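Local coordinates for protein methyltransferase 1 (PDB 2I2X) that catalyses the transfer of the methyl group of methanol to the cob(I)amide carried by its partner protein MtaC, a step in the methanol pathway of methanogenesis, at residues Gln222-Met227 against Cys269-Ile274; Val163-Gly168 against Ala251-Val256; Ile242-Arg247 against Ile398-Ile403; Glu84-Gln89 against Pro265-Gly270. All coordinates share one frame; numbering follows the deposited sequence.

Three of the four contacts close round the metal site of the TIM barrel. Interactions 1, 2 and 4 have their centres 10 to 13 Å apart; 1 and 4 share C269 and G270, and each of the three holds a zinc ligand, E164 or C269. Interaction 3 lies farther out, about 25 Å from interaction 4 and 17 Å from interaction 2 between centres, but about 13 Å from interaction 1, where R247 meets N224 and E272; helix 240-259 serves both 2 and 3. Along the chain come 84-89, 163-168, 222-227, 242-247, 251-256, the overlapping 265-270 and 269-274, last 398-403. Distant residues thus gather round zinc and potassium, and helix 240-259 leads out to the helical region.

Interaction 1: Gln222-Met227 against Cys269-Ile274; sequences QANTAM and CGYENI. With ZN (zinc ion), chain Q.
N224 reaches across to C269 and Y271 at the zinc site of the TIM barrel, and M227, one turn further along the same helix, adds a Met-aromatic contact with Y271. The asparagine is worth following outward. From CB, with CG anti to the carbonyl carbon (chi1 -65°), the side chain heads for the loop, and CG comes to lie 3.4 Å from C269 O. There the amide forks. ND2 gives a hydrogen bond to C269 O at 2.7 Å, nearly straight at 160°, and the acceptor lies close to the amide plane, though the donor is tilted out of the plane of the carbonyl it meets. The same ND2 rests 3.2 Å from C269 CB. OD1, on the other branch, comes within 3.5 Å of Y271 CD1, with amide and ring planes turned 89° apart, and accepts a hydrogen bond from R247 of helix 240-259. Both ends of the amide are therefore engaged, which fixes its rotation and pins the backbone of a zinc ligand to helix 220-230. Beyond it, M227 crosses the tyrosine at about a right angle, SD lying 4.6 Å from the centre of the ring. The tyrosine OH is hydrogen-bonded to D297. C269 SG, bound to zinc together with E164 and C220, is 2.4 Å from the metal; M227 CE ends 3.7 Å from Y271 CE1.

Interaction 2: Val163-Gly168 against Ala251-Val256; sequences VESMGG and APRSLV. With ZN (zinc ion), chain Q; K (potassium ion), chain S.
In the TIM barrel, the loop that follows strand 160-163 and carries the metal ligand E164 meets helix 240-259 through S165 and R253. E164 itself turns away from the helix, its carboxylate split between two metals: OE1 binds zinc at 2.1 Å and OE2 binds potassium at 2.4 Å. The next residue makes the contact, S165 OG lying 3.2 Å from R253 NH2 at an angle too poor for a hydrogen bond. The hydroxyl is bonded instead to D217, which also forms a salt bridge with NH2. R253 leaves the helix with CG anti to the backbone N (chi1 171°) and bends at chi2, a course that carries the guanidinium to the loop. At its edge, in plane, a water accepts from NE at 2.8 Å and donates to G167 O at 3.0 Å. NH1 gives a hydrogen bond to S254 OG, while NE also pairs with D219. A leucine here would probably leave D217 and D219 without their positive mate and the water on G167 O without its donor. With D219 next to zinc ligand C220, and S165 next to E164, the arginine's charge probably helps position the E164 loop and the start of helix 220-230.

Interaction 3: Ile242-Arg247 against Ile398-Ile403; sequences IAVIAR and IECCNI
The shortest backbone bond within the two facing turns runs from I403 N to E399 O, 2.8 Å, in the helix that brings C400 and C401 against V244 and I245. Between the helices themselves the contact is apolar and rests on two thiol groups. C400 carries the larger share. Its SG stands anti to the backbone N (chi1 171°), which sends it across to the other helix, where it meets the branched end of V244: CG2 at 3.8 Å and CG1 at 4.0 Å from SG. The same sulfur sits 3.8 Å from V244 O and 4.3 Å from I245 CG1, so it fits against the backbone as well as against the side chains. This is the packing of helix 240-259, which follows helix 220-230 of the TIM barrel, on helix 389-409 of the helical region near the C-terminal end. The short axes approach to 9.2 Å with their N-to-C directions 138° apart, a steeply inclined antiparallel crossing, and all four touching residues are buried. C401 comes in beside C400 with its own sulfur turned differently about the CA–CB bond, SG anti to the carbonyl carbon (chi1 -66°). I245 is extended, and its far methyl, CD1, meets that sulfur at 3.9 Å. Helix 416-430 packs against the same pair, A425 touching I245 and L422 touching C401.

Interaction 4: Glu84-Gln89 against Pro265-Gly270; sequences ETEHVQ and PGKDCG. With K (potassium ion), chain S; ZN (zinc ion), chain Q.
The carboxylates of E84 and E86 meet the ammonium group of K267 from different quarters: NZ lies on the syn side of E84 OE2, 17° out of plane, but above the carboxylate plane of E86. Together with D268 this makes a largely buried salt-bridge network between barrel strand 80-86 and the loop before helix 273-280. The hydrogen bonds from K267 NZ measure 2.6 Å to E84 OE2 and 2.8 Å to E86 OE2; a third, weak, goes to D268 OD1. Two bends in the lysine chain, at chi2 and chi3, bring NZ round between the acids. E86 OE2 does double duty, also binding potassium at 2.3 Å, with E164 and E313 as further ligands of that ion. A methionine in place of K267 would probably leave E84 and E86 without their shared positive mate so close to the metals. E84 and D268 are near one another too, OE1 to OD2 3.5 Å, their planes 49° apart; N44 bonds the former oxygen and S311 the latter, which may ease the repulsion. Between the two segments sits a water that donates to E84 OE1 at 2.7 Å and accepts from D268 N at 3.1 Å.

Interaction 1: Gln222-Met227 against Cys269-Ile274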
loop_
_atom_site.group_PDB
_atom_site.type_symbol
_atom_site.label_atom_id
_atom_site.label_comp_id
_atom_site.label_asym_id
_atom_site.label_seq_id
_atom_site.Cartn_x
_atom_site.Cartn_y
_atom_site.Cartn_z
ATOM N N GLN A 222 -14.466 -16.372 -12.920
ATOM C CA GLN A 222 -14.027 -17.039 -14.158
ATOM C C GLN A 222 -12.915 -16.241 -14.814
ATOM O O GLN A 222 -11.767 -16.620 -14.688
ATOM C CB GLN A 222 -15.201 -17.289 -15.148
ATOM C CG GLN A 222 -16.335 -18.212 -14.608
ATOM C CD GLN A 222 -17.642 -18.087 -15.409
ATOM O OE1 GLN A 222 -18.041 -16.993 -15.803
ATOM N NE2 GLN A 222 -18.300 -19.210 -15.646
ATOM N N ALA A 223 -13.234 -15.144 -15.499
ATOM C CA ALA A 223 -12.181 -14.304 -16.068
ATOM C C ALA A 223 -10.984 -13.908 -15.104
ATOM O O ALA A 223 -9.816 -14.059 -15.517
ATOM C CB ALA A 223 -12.767 -13.086 -16.782
ATOM N N ASN A 224 -11.238 -13.472 -13.857
ATOM C CA ASN A 224 -10.084 -13.141 -13.002
ATOM C C ASN A 224 -9.268 -14.375 -12.620
ATOM O O ASN A 224 -8.033 -14.296 -12.563
ATOM C CB ASN A 224 -10.381 -12.205 -11.787
ATOM C CG ASN A 224 -10.837 -10.768 -12.217
ATOM O OD1 ASN A 224 -10.517 -10.274 -13.341
ATOM N ND2 ASN A 224 -11.610 -10.100 -11.319
ATOM N N THR A 225 -9.947 -15.510 -12.391
ATOM C CA THR A 225 -9.254 -16.769 -12.135
ATOM C C THR A 225 -8.312 -17.090 -13.303
ATOM O O THR A 225 -7.137 -17.438 -13.098
ATOM C CB THR A 225 -10.193 -17.976 -11.832
ATOM O OG1 THR A 225 -11.011 -17.721 -10.672
ATOM C CG2 THR A 225 -9.347 -19.258 -11.557
ATOM N N ALA A 226 -8.801 -16.925 -14.521
ATOM C CA ALA A 226 -7.933 -17.162 -15.663
ATOM C C ALA A 226 -6.720 -16.217 -15.628
ATOM O O ALA A 226 -5.596 -16.632 -15.899
ATOM C CB ALA A 226 -8.705 -17.033 -16.954
ATOM N N MET A 227 -6.938 -14.953 -15.273
ATOM C CA MET A 227 -5.864 -13.965 -15.250
ATOM C C MET A 227 -4.846 -14.258 -14.152
ATOM O O MET A 227 -3.645 -14.086 -14.348
ATOM C CB MET A 227 -6.441 -12.555 -15.057
ATOM C CG MET A 227 -5.376 -11.458 -14.900
ATOM S SD MET A 227 -6.057 -9.791 -14.873
ATOM C CE MET A 227 -6.510 -9.668 -13.154
ATOM N N CYS A 269 -13.471 -5.371 -9.877
ATOM C CA CYS A 269 -12.690 -6.466 -10.454
ATOM C C CYS A 269 -13.221 -6.926 -11.821
ATOM O O CYS A 269 -12.660 -7.854 -12.443
ATOM C CB CYS A 269 -12.578 -7.644 -9.480
ATOM S SG CYS A 269 -14.162 -8.325 -8.936
ATOM N N GLY A 270 -14.260 -6.248 -12.289
ATOM C CA GLY A 270 -14.783 -6.438 -13.649
ATOM C C GLY A 270 -13.918 -5.701 -14.658
ATOM O O GLY A 270 -14.308 -4.662 -15.196
ATOM N N TYR A 271 -12.731 -6.226 -14.944
ATOM C CA TYR A 271 -11.910 -5.591 -15.941
ATOM C C TYR A 271 -12.601 -5.484 -17.292
ATOM O O TYR A 271 -12.282 -4.586 -18.076
ATOM C CB TYR A 271 -10.629 -6.362 -16.092
ATOM C CG TYR A 271 -9.628 -6.188 -14.961
ATOM C CD1 TYR A 271 -9.730 -6.939 -13.803
ATOM C CD2 TYR A 271 -8.539 -5.316 -15.090
ATOM C CE1 TYR A 271 -8.796 -6.834 -12.797
ATOM C CE2 TYR A 271 -7.605 -5.188 -14.077
ATOM C CZ TYR A 271 -7.734 -5.962 -12.927
ATOM O OH TYR A 271 -6.799 -5.885 -11.895
ATOM N N GLU A 272 -13.518 -6.416 -17.581
ATOM C CA GLU A 272 -14.287 -6.372 -18.803
ATOM C C GLU A 272 -15.282 -5.199 -18.823
ATOM O O GLU A 272 -15.934 -4.954 -19.850
ATOM C CB GLU A 272 -15.028 -7.704 -19.021
ATOM C CG GLU A 272 -16.204 -8.027 -18.033
ATOM C CD GLU A 272 -15.741 -8.568 -16.682
ATOM O OE1 GLU A 272 -16.619 -9.086 -15.933
ATOM O OE2 GLU A 272 -14.518 -8.462 -16.359
ATOM N N ASN A 273 -15.411 -4.484 -17.690
ATOM C CA ASN A 273 -16.317 -3.323 -17.601
ATOM C C ASN A 273 -16.061 -2.278 -18.682
ATOM O O ASN A 273 -16.980 -1.518 -19.060
ATOM C CB ASN A 273 -16.274 -2.657 -16.226
ATOM C CG ASN A 273 -16.924 -3.496 -15.139
ATOM O OD1 ASN A 273 -17.634 -4.474 -15.416
ATOM N ND2 ASN A 273 -16.651 -3.139 -13.880
ATOM N N ILE A 274 -14.832 -2.229 -19.193
ATOM C CA ILE A 274 -14.568 -1.261 -20.259
ATOM C C ILE A 274 -15.440 -1.600 -21.508
ATOM O O ILE A 274 -16.072 -0.715 -22.126
ATOM C CB ILE A 274 -13.053 -1.112 -20.576
ATOM C CG1 ILE A 274 -12.816 -0.125 -21.722
ATOM C CG2 ILE A 274 -12.410 -2.485 -20.913
ATOM C CD1 ILE A 274 -13.188 1.285 -21.448
HETATM ZN ZN ZN Q . -13.629 -10.156 -7.491
#

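Interaction 2: Val163-Gly168 against Ala251-Val256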
loop_
_atom_site.group_PDB
_atom_site.type_symbol
_atom_site.label_atom_id
_atom_site.label_comp_id
_atom_site.label_asym_id
_atom_site.label_seq_id
_atom_site.Cartn_x
_atom_site.Cartn_y
_atom_site.Cartn_z
ATOM N N VAL A 163 -22.736 -8.363 -6.364
ATOM C CA VAL A 163 -22.320 -9.707 -5.971
ATOM C C VAL A 163 -21.280 -10.111 -6.986
ATOM O O VAL A 163 -21.292 -9.610 -8.098
ATOM C CB VAL A 163 -23.502 -10.760 -6.001
ATOM C CG1 VAL A 163 -24.284 -10.689 -7.284
ATOM C CG2 VAL A 163 -22.970 -12.193 -5.820
ATOM N N GLU A 164 -20.390 -11.006 -6.602
ATOM C CA GLU A 164 -19.531 -11.683 -7.564
ATOM C C GLU A 164 -20.100 -13.087 -7.758
ATOM O O GLU A 164 -19.780 -13.991 -6.991
ATOM C CB GLU A 164 -18.115 -11.803 -7.018
ATOM C CG GLU A 164 -17.725 -10.637 -6.187
ATOM C CD GLU A 164 -16.271 -10.266 -6.349
ATOM O OE1 GLU A 164 -15.522 -10.991 -7.014
ATOM O OE2 GLU A 164 -15.852 -9.234 -5.793
ATOM N N SER A 165 -20.952 -13.266 -8.756
ATOM C CA SER A 165 -21.721 -14.514 -8.844
ATOM C C SER A 165 -20.991 -15.688 -9.517
ATOM O O SER A 165 -20.060 -15.481 -10.282
ATOM C CB SER A 165 -23.120 -14.280 -9.410
ATOM O OG SER A 165 -23.096 -13.714 -10.698
ATOM N N MET A 166 -21.421 -16.909 -9.207
ATOM C CA MET A 166 -20.676 -18.112 -9.514
ATOM C C MET A 166 -21.222 -18.941 -10.701
ATOM O O MET A 166 -20.721 -20.043 -10.991
ATOM C CB MET A 166 -20.632 -19.006 -8.276
ATOM C CG MET A 166 -19.959 -18.454 -7.030
ATOM S SD MET A 166 -20.139 -19.632 -5.618
ATOM C CE MET A 166 -21.928 -19.816 -5.452
ATOM N N GLY A 167 -22.234 -18.438 -11.398
ATOM C CA GLY A 167 -22.751 -19.174 -12.567
ATOM C C GLY A 167 -21.653 -19.650 -13.516
ATOM O O GLY A 167 -20.862 -18.850 -14.017
ATOM N N GLY A 168 -21.597 -20.950 -13.757
ATOM C CA GLY A 168 -20.628 -21.507 -14.702
ATOM C C GLY A 168 -19.237 -21.753 -14.118
ATOM O O GLY A 168 -18.326 -22.210 -14.825
ATOM N N ALA A 251 -17.286 -10.344 -21.101
ATOM C CA ALA A 251 -17.981 -9.088 -21.414
ATOM C C ALA A 251 -19.510 -9.260 -21.624
ATOM O O ALA A 251 -20.289 -8.616 -20.922
ATOM C CB ALA A 251 -17.322 -8.377 -22.596
ATOM N N PRO A 252 -19.945 -10.113 -22.584
ATOM C CA PRO A 252 -21.425 -10.324 -22.695
ATOM C C PRO A 252 -22.057 -11.074 -21.523
ATOM O O PRO A 252 -23.235 -10.872 -21.233
ATOM C CB PRO A 252 -21.601 -11.100 -24.008
ATOM C CG PRO A 252 -20.254 -11.710 -24.280
ATOM C CD PRO A 252 -19.188 -10.851 -23.614
ATOM N N ARG A 253 -21.301 -11.925 -20.838
ATOM C CA ARG A 253 -21.812 -12.479 -19.590
ATOM C C ARG A 253 -22.146 -11.359 -18.582
ATOM O O ARG A 253 -23.269 -11.304 -18.063
ATOM C CB ARG A 253 -20.843 -13.494 -18.981
ATOM C CG ARG A 253 -21.222 -13.963 -17.527
ATOM C CD ARG A 253 -20.633 -13.013 -16.450
ATOM N NE ARG A 253 -20.711 -13.542 -15.090
ATOM C CZ ARG A 253 -20.598 -12.804 -13.983
ATOM N NH1 ARG A 253 -20.437 -11.495 -14.075
ATOM N NH2 ARG A 253 -20.685 -13.381 -12.777
ATOM N N SER A 254 -21.190 -10.453 -18.336
ATOM C CA SER A 254 -21.391 -9.418 -17.324
ATOM C C SER A 254 -22.402 -8.381 -17.802
ATOM O O SER A 254 -23.121 -7.798 -16.998
ATOM C CB SER A 254 -20.066 -8.772 -16.914
ATOM O OG SER A 254 -19.232 -9.724 -16.241
ATOM N N LEU A 255 -22.483 -8.190 -19.113
ATOM C CA LEU A 255 -23.478 -7.306 -19.694
ATOM C C LEU A 255 -24.921 -7.618 -19.255
ATOM O O LEU A 255 -25.757 -6.720 -19.199
ATOM C CB LEU A 255 -23.360 -7.329 -21.216
ATOM C CG LEU A 255 -24.397 -6.531 -22.012
ATOM C CD1 LEU A 255 -24.240 -5.045 -21.801
ATOM C CD2 LEU A 255 -24.337 -6.846 -23.502
ATOM N N VAL A 256 -25.202 -8.885 -18.933
ATOM C CA VAL A 256 -26.550 -9.337 -18.576
ATOM C C VAL A 256 -27.155 -8.593 -17.373
ATOM O O VAL A 256 -28.347 -8.248 -17.385
ATOM C CB VAL A 256 -26.628 -10.910 -18.360
ATOM C CG1 VAL A 256 -27.970 -11.322 -17.831
ATOM C CG2 VAL A 256 -26.328 -11.668 -19.646
HETATM ZN ZN ZN Q . -13.629 -10.156 -7.491
HETATM K K K S . -13.645 -9.180 -4.792
HETATM O O HOH W 1 -21.578 -15.907 -13.934
#

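Interaction 3: Ile242-Arg247 against Ile398-Ile403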
loop_
_atom_site.group_PDB
_atom_site.type_symbol
_atom_site.label_atom_id
_atom_site.label_comp_id
_atom_site.label_asym_id
_atom_site.label_seq_id
_atom_site.Cartn_x
_atom_site.Cartn_y
_atom_site.Cartn_z
ATOM N N ILE A 242 -4.793 -16.987 -23.918
ATOM C CA ILE A 242 -6.041 -17.665 -23.542
ATOM C C ILE A 242 -6.786 -16.899 -22.426
ATOM O O ILE A 242 -8.035 -16.889 -22.358
ATOM C CB ILE A 242 -5.814 -19.179 -23.167
ATOM C CG1 ILE A 242 -5.392 -19.991 -24.406
ATOM C CG2 ILE A 242 -7.079 -19.797 -22.595
ATOM C CD1 ILE A 242 -4.714 -21.318 -24.067
ATOM N N ALA A 243 -6.019 -16.245 -21.558
ATOM C CA ALA A 243 -6.595 -15.379 -20.543
ATOM C C ALA A 243 -7.429 -14.235 -21.168
ATOM O O ALA A 243 -8.535 -13.932 -20.721
ATOM C CB ALA A 243 -5.479 -14.816 -19.647
ATOM N N VAL A 244 -6.891 -13.600 -22.196
ATOM C CA VAL A 244 -7.600 -12.509 -22.829
ATOM C C VAL A 244 -8.891 -13.001 -23.518
ATOM O O VAL A 244 -9.915 -12.306 -23.482
ATOM C CB VAL A 244 -6.683 -11.673 -23.785
ATOM C CG1 VAL A 244 -6.201 -12.485 -24.990
ATOM C CG2 VAL A 244 -7.384 -10.439 -24.234
ATOM N N ILE A 245 -8.855 -14.207 -24.111
ATOM C CA ILE A 245 -10.065 -14.779 -24.691
ATOM C C ILE A 245 -11.125 -14.929 -23.603
ATOM O O ILE A 245 -12.260 -14.449 -23.765
ATOM C CB ILE A 245 -9.794 -16.096 -25.400
ATOM C CG1 ILE A 245 -8.910 -15.858 -26.629
ATOM C CG2 ILE A 245 -11.109 -16.746 -25.859
ATOM C CD1 ILE A 245 -8.369 -17.125 -27.217
ATOM N N ALA A 246 -10.759 -15.560 -22.486
ATOM C CA ALA A 246 -11.677 -15.661 -21.341
ATOM C C ALA A 246 -12.246 -14.287 -20.991
ATOM O O ALA A 246 -13.440 -14.176 -20.741
ATOM C CB ALA A 246 -11.019 -16.317 -20.122
ATOM N N ARG A 247 -11.413 -13.246 -21.041
ATOM C CA ARG A 247 -11.883 -11.885 -20.767
ATOM C C ARG A 247 -12.914 -11.367 -21.754
ATOM O O ARG A 247 -13.911 -10.746 -21.357
ATOM C CB ARG A 247 -10.728 -10.891 -20.709
ATOM C CG ARG A 247 -11.176 -9.498 -20.318
ATOM C CD ARG A 247 -11.555 -9.413 -18.848
ATOM N NE ARG A 247 -10.396 -9.670 -17.981
ATOM C CZ ARG A 247 -10.464 -9.881 -16.667
ATOM N NH1 ARG A 247 -11.644 -9.839 -16.048
ATOM N NH2 ARG A 247 -9.347 -10.134 -15.977
ATOM N N ILE A 398 -13.973 -14.371 -30.976
ATOM C CA ILE A 398 -13.307 -14.401 -32.291
ATOM C C ILE A 398 -12.762 -13.028 -32.651
ATOM O O ILE A 398 -11.687 -12.916 -33.245
ATOM C CB ILE A 398 -14.233 -14.959 -33.423
ATOM C CG1 ILE A 398 -14.422 -16.476 -33.242
ATOM C CG2 ILE A 398 -13.647 -14.654 -34.819
ATOM C CD1 ILE A 398 -15.603 -17.067 -34.063
ATOM N N GLU A 399 -13.528 -11.992 -32.305
ATOM C CA GLU A 399 -13.102 -10.621 -32.510
ATOM C C GLU A 399 -11.842 -10.338 -31.686
ATOM O O GLU A 399 -10.927 -9.632 -32.135
ATOM C CB GLU A 399 -14.204 -9.649 -32.110
ATOM C CG GLU A 399 -13.974 -8.234 -32.604
ATOM C CD GLU A 399 -14.233 -8.058 -34.090
ATOM O OE1 GLU A 399 -15.009 -8.855 -34.684
ATOM O OE2 GLU A 399 -13.661 -7.102 -34.661
ATOM N N CYS A 400 -11.810 -10.898 -30.484
ATOM C CA CYS A 400 -10.649 -10.776 -29.629
ATOM C C CYS A 400 -9.414 -11.346 -30.335
ATOM O O CYS A 400 -8.366 -10.679 -30.398
ATOM C CB CYS A 400 -10.903 -11.470 -28.272
ATOM S SG CYS A 400 -9.432 -11.610 -27.189
ATOM N N CYS A 401 -9.537 -12.572 -30.834
ATOM C CA CYS A 401 -8.471 -13.229 -31.621
ATOM C C CYS A 401 -7.999 -12.364 -32.782
ATOM O O CYS A 401 -6.769 -12.212 -32.988
ATOM C CB CYS A 401 -8.902 -14.606 -32.144
ATOM S SG CYS A 401 -9.194 -15.849 -30.847
ATOM N N ASN A 402 -8.955 -11.785 -33.519
ATOM C CA ASN A 402 -8.625 -10.859 -34.608
ATOM C C ASN A 402 -7.820 -9.673 -34.121
ATOM O O ASN A 402 -6.804 -9.307 -34.726
ATOM C CB ASN A 402 -9.883 -10.371 -35.325
ATOM C CG ASN A 402 -10.605 -11.497 -36.072
ATOM O OD1 ASN A 402 -9.992 -12.514 -36.459
ATOM N ND2 ASN A 402 -11.910 -11.317 -36.276
ATOM N N ILE A 403 -8.274 -9.096 -33.009
ATOM C CA ILE A 403 -7.636 -7.939 -32.430
ATOM C C ILE A 403 -6.199 -8.219 -32.024
ATOM O O ILE A 403 -5.308 -7.470 -32.428
ATOM C CB ILE A 403 -8.457 -7.343 -31.269
ATOM C CG1 ILE A 403 -9.696 -6.660 -31.855
ATOM C CG2 ILE A 403 -7.581 -6.341 -30.464
ATOM C CD1 ILE A 403 -10.794 -6.450 -30.890
#

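Interaction 4: Glu84-Gln89 against Pro265-Gly270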
loop_
_atom_site.group_PDB
_atom_site.type_symbol
_atom_site.label_atom_id
_atom_site.label_comp_id
_atom_site.label_asym_id
_atom_site.label_seq_id
_atom_site.Cartn_x
_atom_site.Cartn_y
_atom_site.Cartn_z
ATOM N N GLU A 84 -16.646 0.205 -0.094
ATOM C CA GLU A 84 -17.213 -1.050 -0.489
ATOM C C GLU A 84 -16.920 -2.146 0.538
ATOM O O GLU A 84 -15.749 -2.499 0.769
ATOM C CB GLU A 84 -16.763 -1.491 -1.891
ATOM C CG GLU A 84 -17.315 -2.910 -2.228
ATOM C CD GLU A 84 -16.829 -3.514 -3.517
ATOM O OE1 GLU A 84 -15.938 -2.936 -4.185
ATOM O OE2 GLU A 84 -17.341 -4.599 -3.865
ATOM N N THR A 85 -17.986 -2.707 1.106
ATOM C CA THR A 85 -17.889 -3.855 2.003
ATOM C C THR A 85 -18.231 -5.149 1.274
ATOM O O THR A 85 -19.395 -5.390 0.939
ATOM C CB THR A 85 -18.837 -3.700 3.226
ATOM O OG1 THR A 85 -18.621 -2.415 3.835
ATOM C CG2 THR A 85 -18.591 -4.770 4.258
ATOM N N GLU A 86 -17.221 -5.976 1.020
ATOM C CA GLU A 86 -17.448 -7.307 0.479
ATOM C C GLU A 86 -17.726 -8.250 1.599
ATOM O O GLU A 86 -16.817 -8.611 2.307
ATOM C CB GLU A 86 -16.230 -7.811 -0.278
ATOM C CG GLU A 86 -15.945 -6.977 -1.504
ATOM C CD GLU A 86 -14.799 -7.485 -2.325
ATOM O OE1 GLU A 86 -13.663 -7.590 -1.807
ATOM O OE2 GLU A 86 -15.022 -7.773 -3.522
ATOM N N HIS A 87 -18.972 -8.689 1.736
ATOM C CA HIS A 87 -19.359 -9.638 2.787
ATOM C C HIS A 87 -18.354 -10.765 2.981
ATOM O O HIS A 87 -17.984 -11.415 2.030
ATOM C CB HIS A 87 -20.747 -10.213 2.497
ATOM C CG HIS A 87 -21.868 -9.257 2.764
ATOM N ND1 HIS A 87 -23.159 -9.673 3.012
ATOM C CD2 HIS A 87 -21.894 -7.901 2.850
ATOM C CE1 HIS A 87 -23.932 -8.621 3.221
ATOM N NE2 HIS A 87 -23.191 -7.534 3.125
ATOM N N VAL A 88 -17.866 -10.952 4.206
ATOM C CA VAL A 88 -17.384 -12.277 4.626
ATOM C C VAL A 88 -18.608 -13.202 4.617
ATOM O O VAL A 88 -19.742 -12.736 4.776
ATOM C CB VAL A 88 -16.741 -12.290 6.045
ATOM C CG1 VAL A 88 -15.486 -11.437 6.085
ATOM C CG2 VAL A 88 -17.739 -11.862 7.093
ATOM N N GLN A 89 -18.396 -14.503 4.454
ATOM C CA GLN A 89 -19.515 -15.425 4.172
ATOM C C GLN A 89 -20.600 -15.328 5.238
ATOM O O GLN A 89 -21.807 -15.376 4.924
ATOM C CB GLN A 89 -19.025 -16.868 3.998
ATOM C CG GLN A 89 -18.329 -17.468 5.242
ATOM C CD GLN A 89 -19.318 -17.942 6.336
ATOM O OE1 GLN A 89 -20.517 -18.192 6.075
ATOM N NE2 GLN A 89 -18.815 -18.051 7.569
ATOM N N PRO A 265 -22.658 1.629 -10.833
ATOM C CA PRO A 265 -21.365 1.260 -11.397
ATOM C C PRO A 265 -21.037 -0.205 -11.196
ATOM O O PRO A 265 -21.263 -0.735 -10.121
ATOM C CB PRO A 265 -20.382 2.128 -10.609
ATOM C CG PRO A 265 -21.088 2.411 -9.287
ATOM C CD PRO A 265 -22.549 2.441 -9.607
ATOM N N GLY A 266 -20.511 -0.863 -12.227
ATOM C CA GLY A 266 -20.086 -2.247 -12.101
ATOM C C GLY A 266 -18.954 -2.421 -11.113
ATOM O O GLY A 266 -18.195 -1.499 -10.848
ATOM N N LYS A 267 -18.835 -3.621 -10.578
ATOM C CA LYS A 267 -17.743 -3.996 -9.687
ATOM C C LYS A 267 -16.364 -3.811 -10.238
ATOM O O LYS A 267 -16.084 -4.147 -11.373
ATOM C CB LYS A 267 -17.874 -5.462 -9.284
ATOM C CG LYS A 267 -18.855 -5.674 -8.146
ATOM C CD LYS A 267 -18.146 -5.489 -6.841
ATOM C CE LYS A 267 -17.216 -6.648 -6.587
ATOM N NZ LYS A 267 -16.302 -6.286 -5.490
ATOM N N ASP A 268 -15.497 -3.332 -9.351
ATOM C CA ASP A 268 -14.093 -3.035 -9.612
ATOM C C ASP A 268 -13.309 -4.137 -10.317
ATOM O O ASP A 268 -12.554 -3.868 -11.248
ATOM C CB ASP A 268 -13.408 -2.649 -8.295
ATOM C CG ASP A 268 -13.581 -3.696 -7.211
ATOM O OD1 ASP A 268 -14.237 -4.738 -7.459
ATOM O OD2 ASP A 268 -13.045 -3.493 -6.105
ATOM N N CYS A 269 -13.471 -5.371 -9.877
ATOM C CA CYS A 269 -12.690 -6.466 -10.454
ATOM C C CYS A 269 -13.221 -6.926 -11.821
ATOM O O CYS A 269 -12.660 -7.854 -12.443
ATOM C CB CYS A 269 -12.578 -7.644 -9.480
ATOM S SG CYS A 269 -14.162 -8.325 -8.936
ATOM N N GLY A 270 -14.260 -6.248 -12.289
ATOM C CA GLY A 270 -14.783 -6.438 -13.649
ATOM C C GLY A 270 -13.918 -5.701 -14.658
ATOM O O GLY A 270 -14.308 -4.662 -15.196
HETATM K K K S . -13.645 -9.180 -4.792
HETATM ZN ZN ZN Q . -13.629 -10.156 -7.491
HETATM O O HOH W 2 -16.328 -1.960 -6.656
#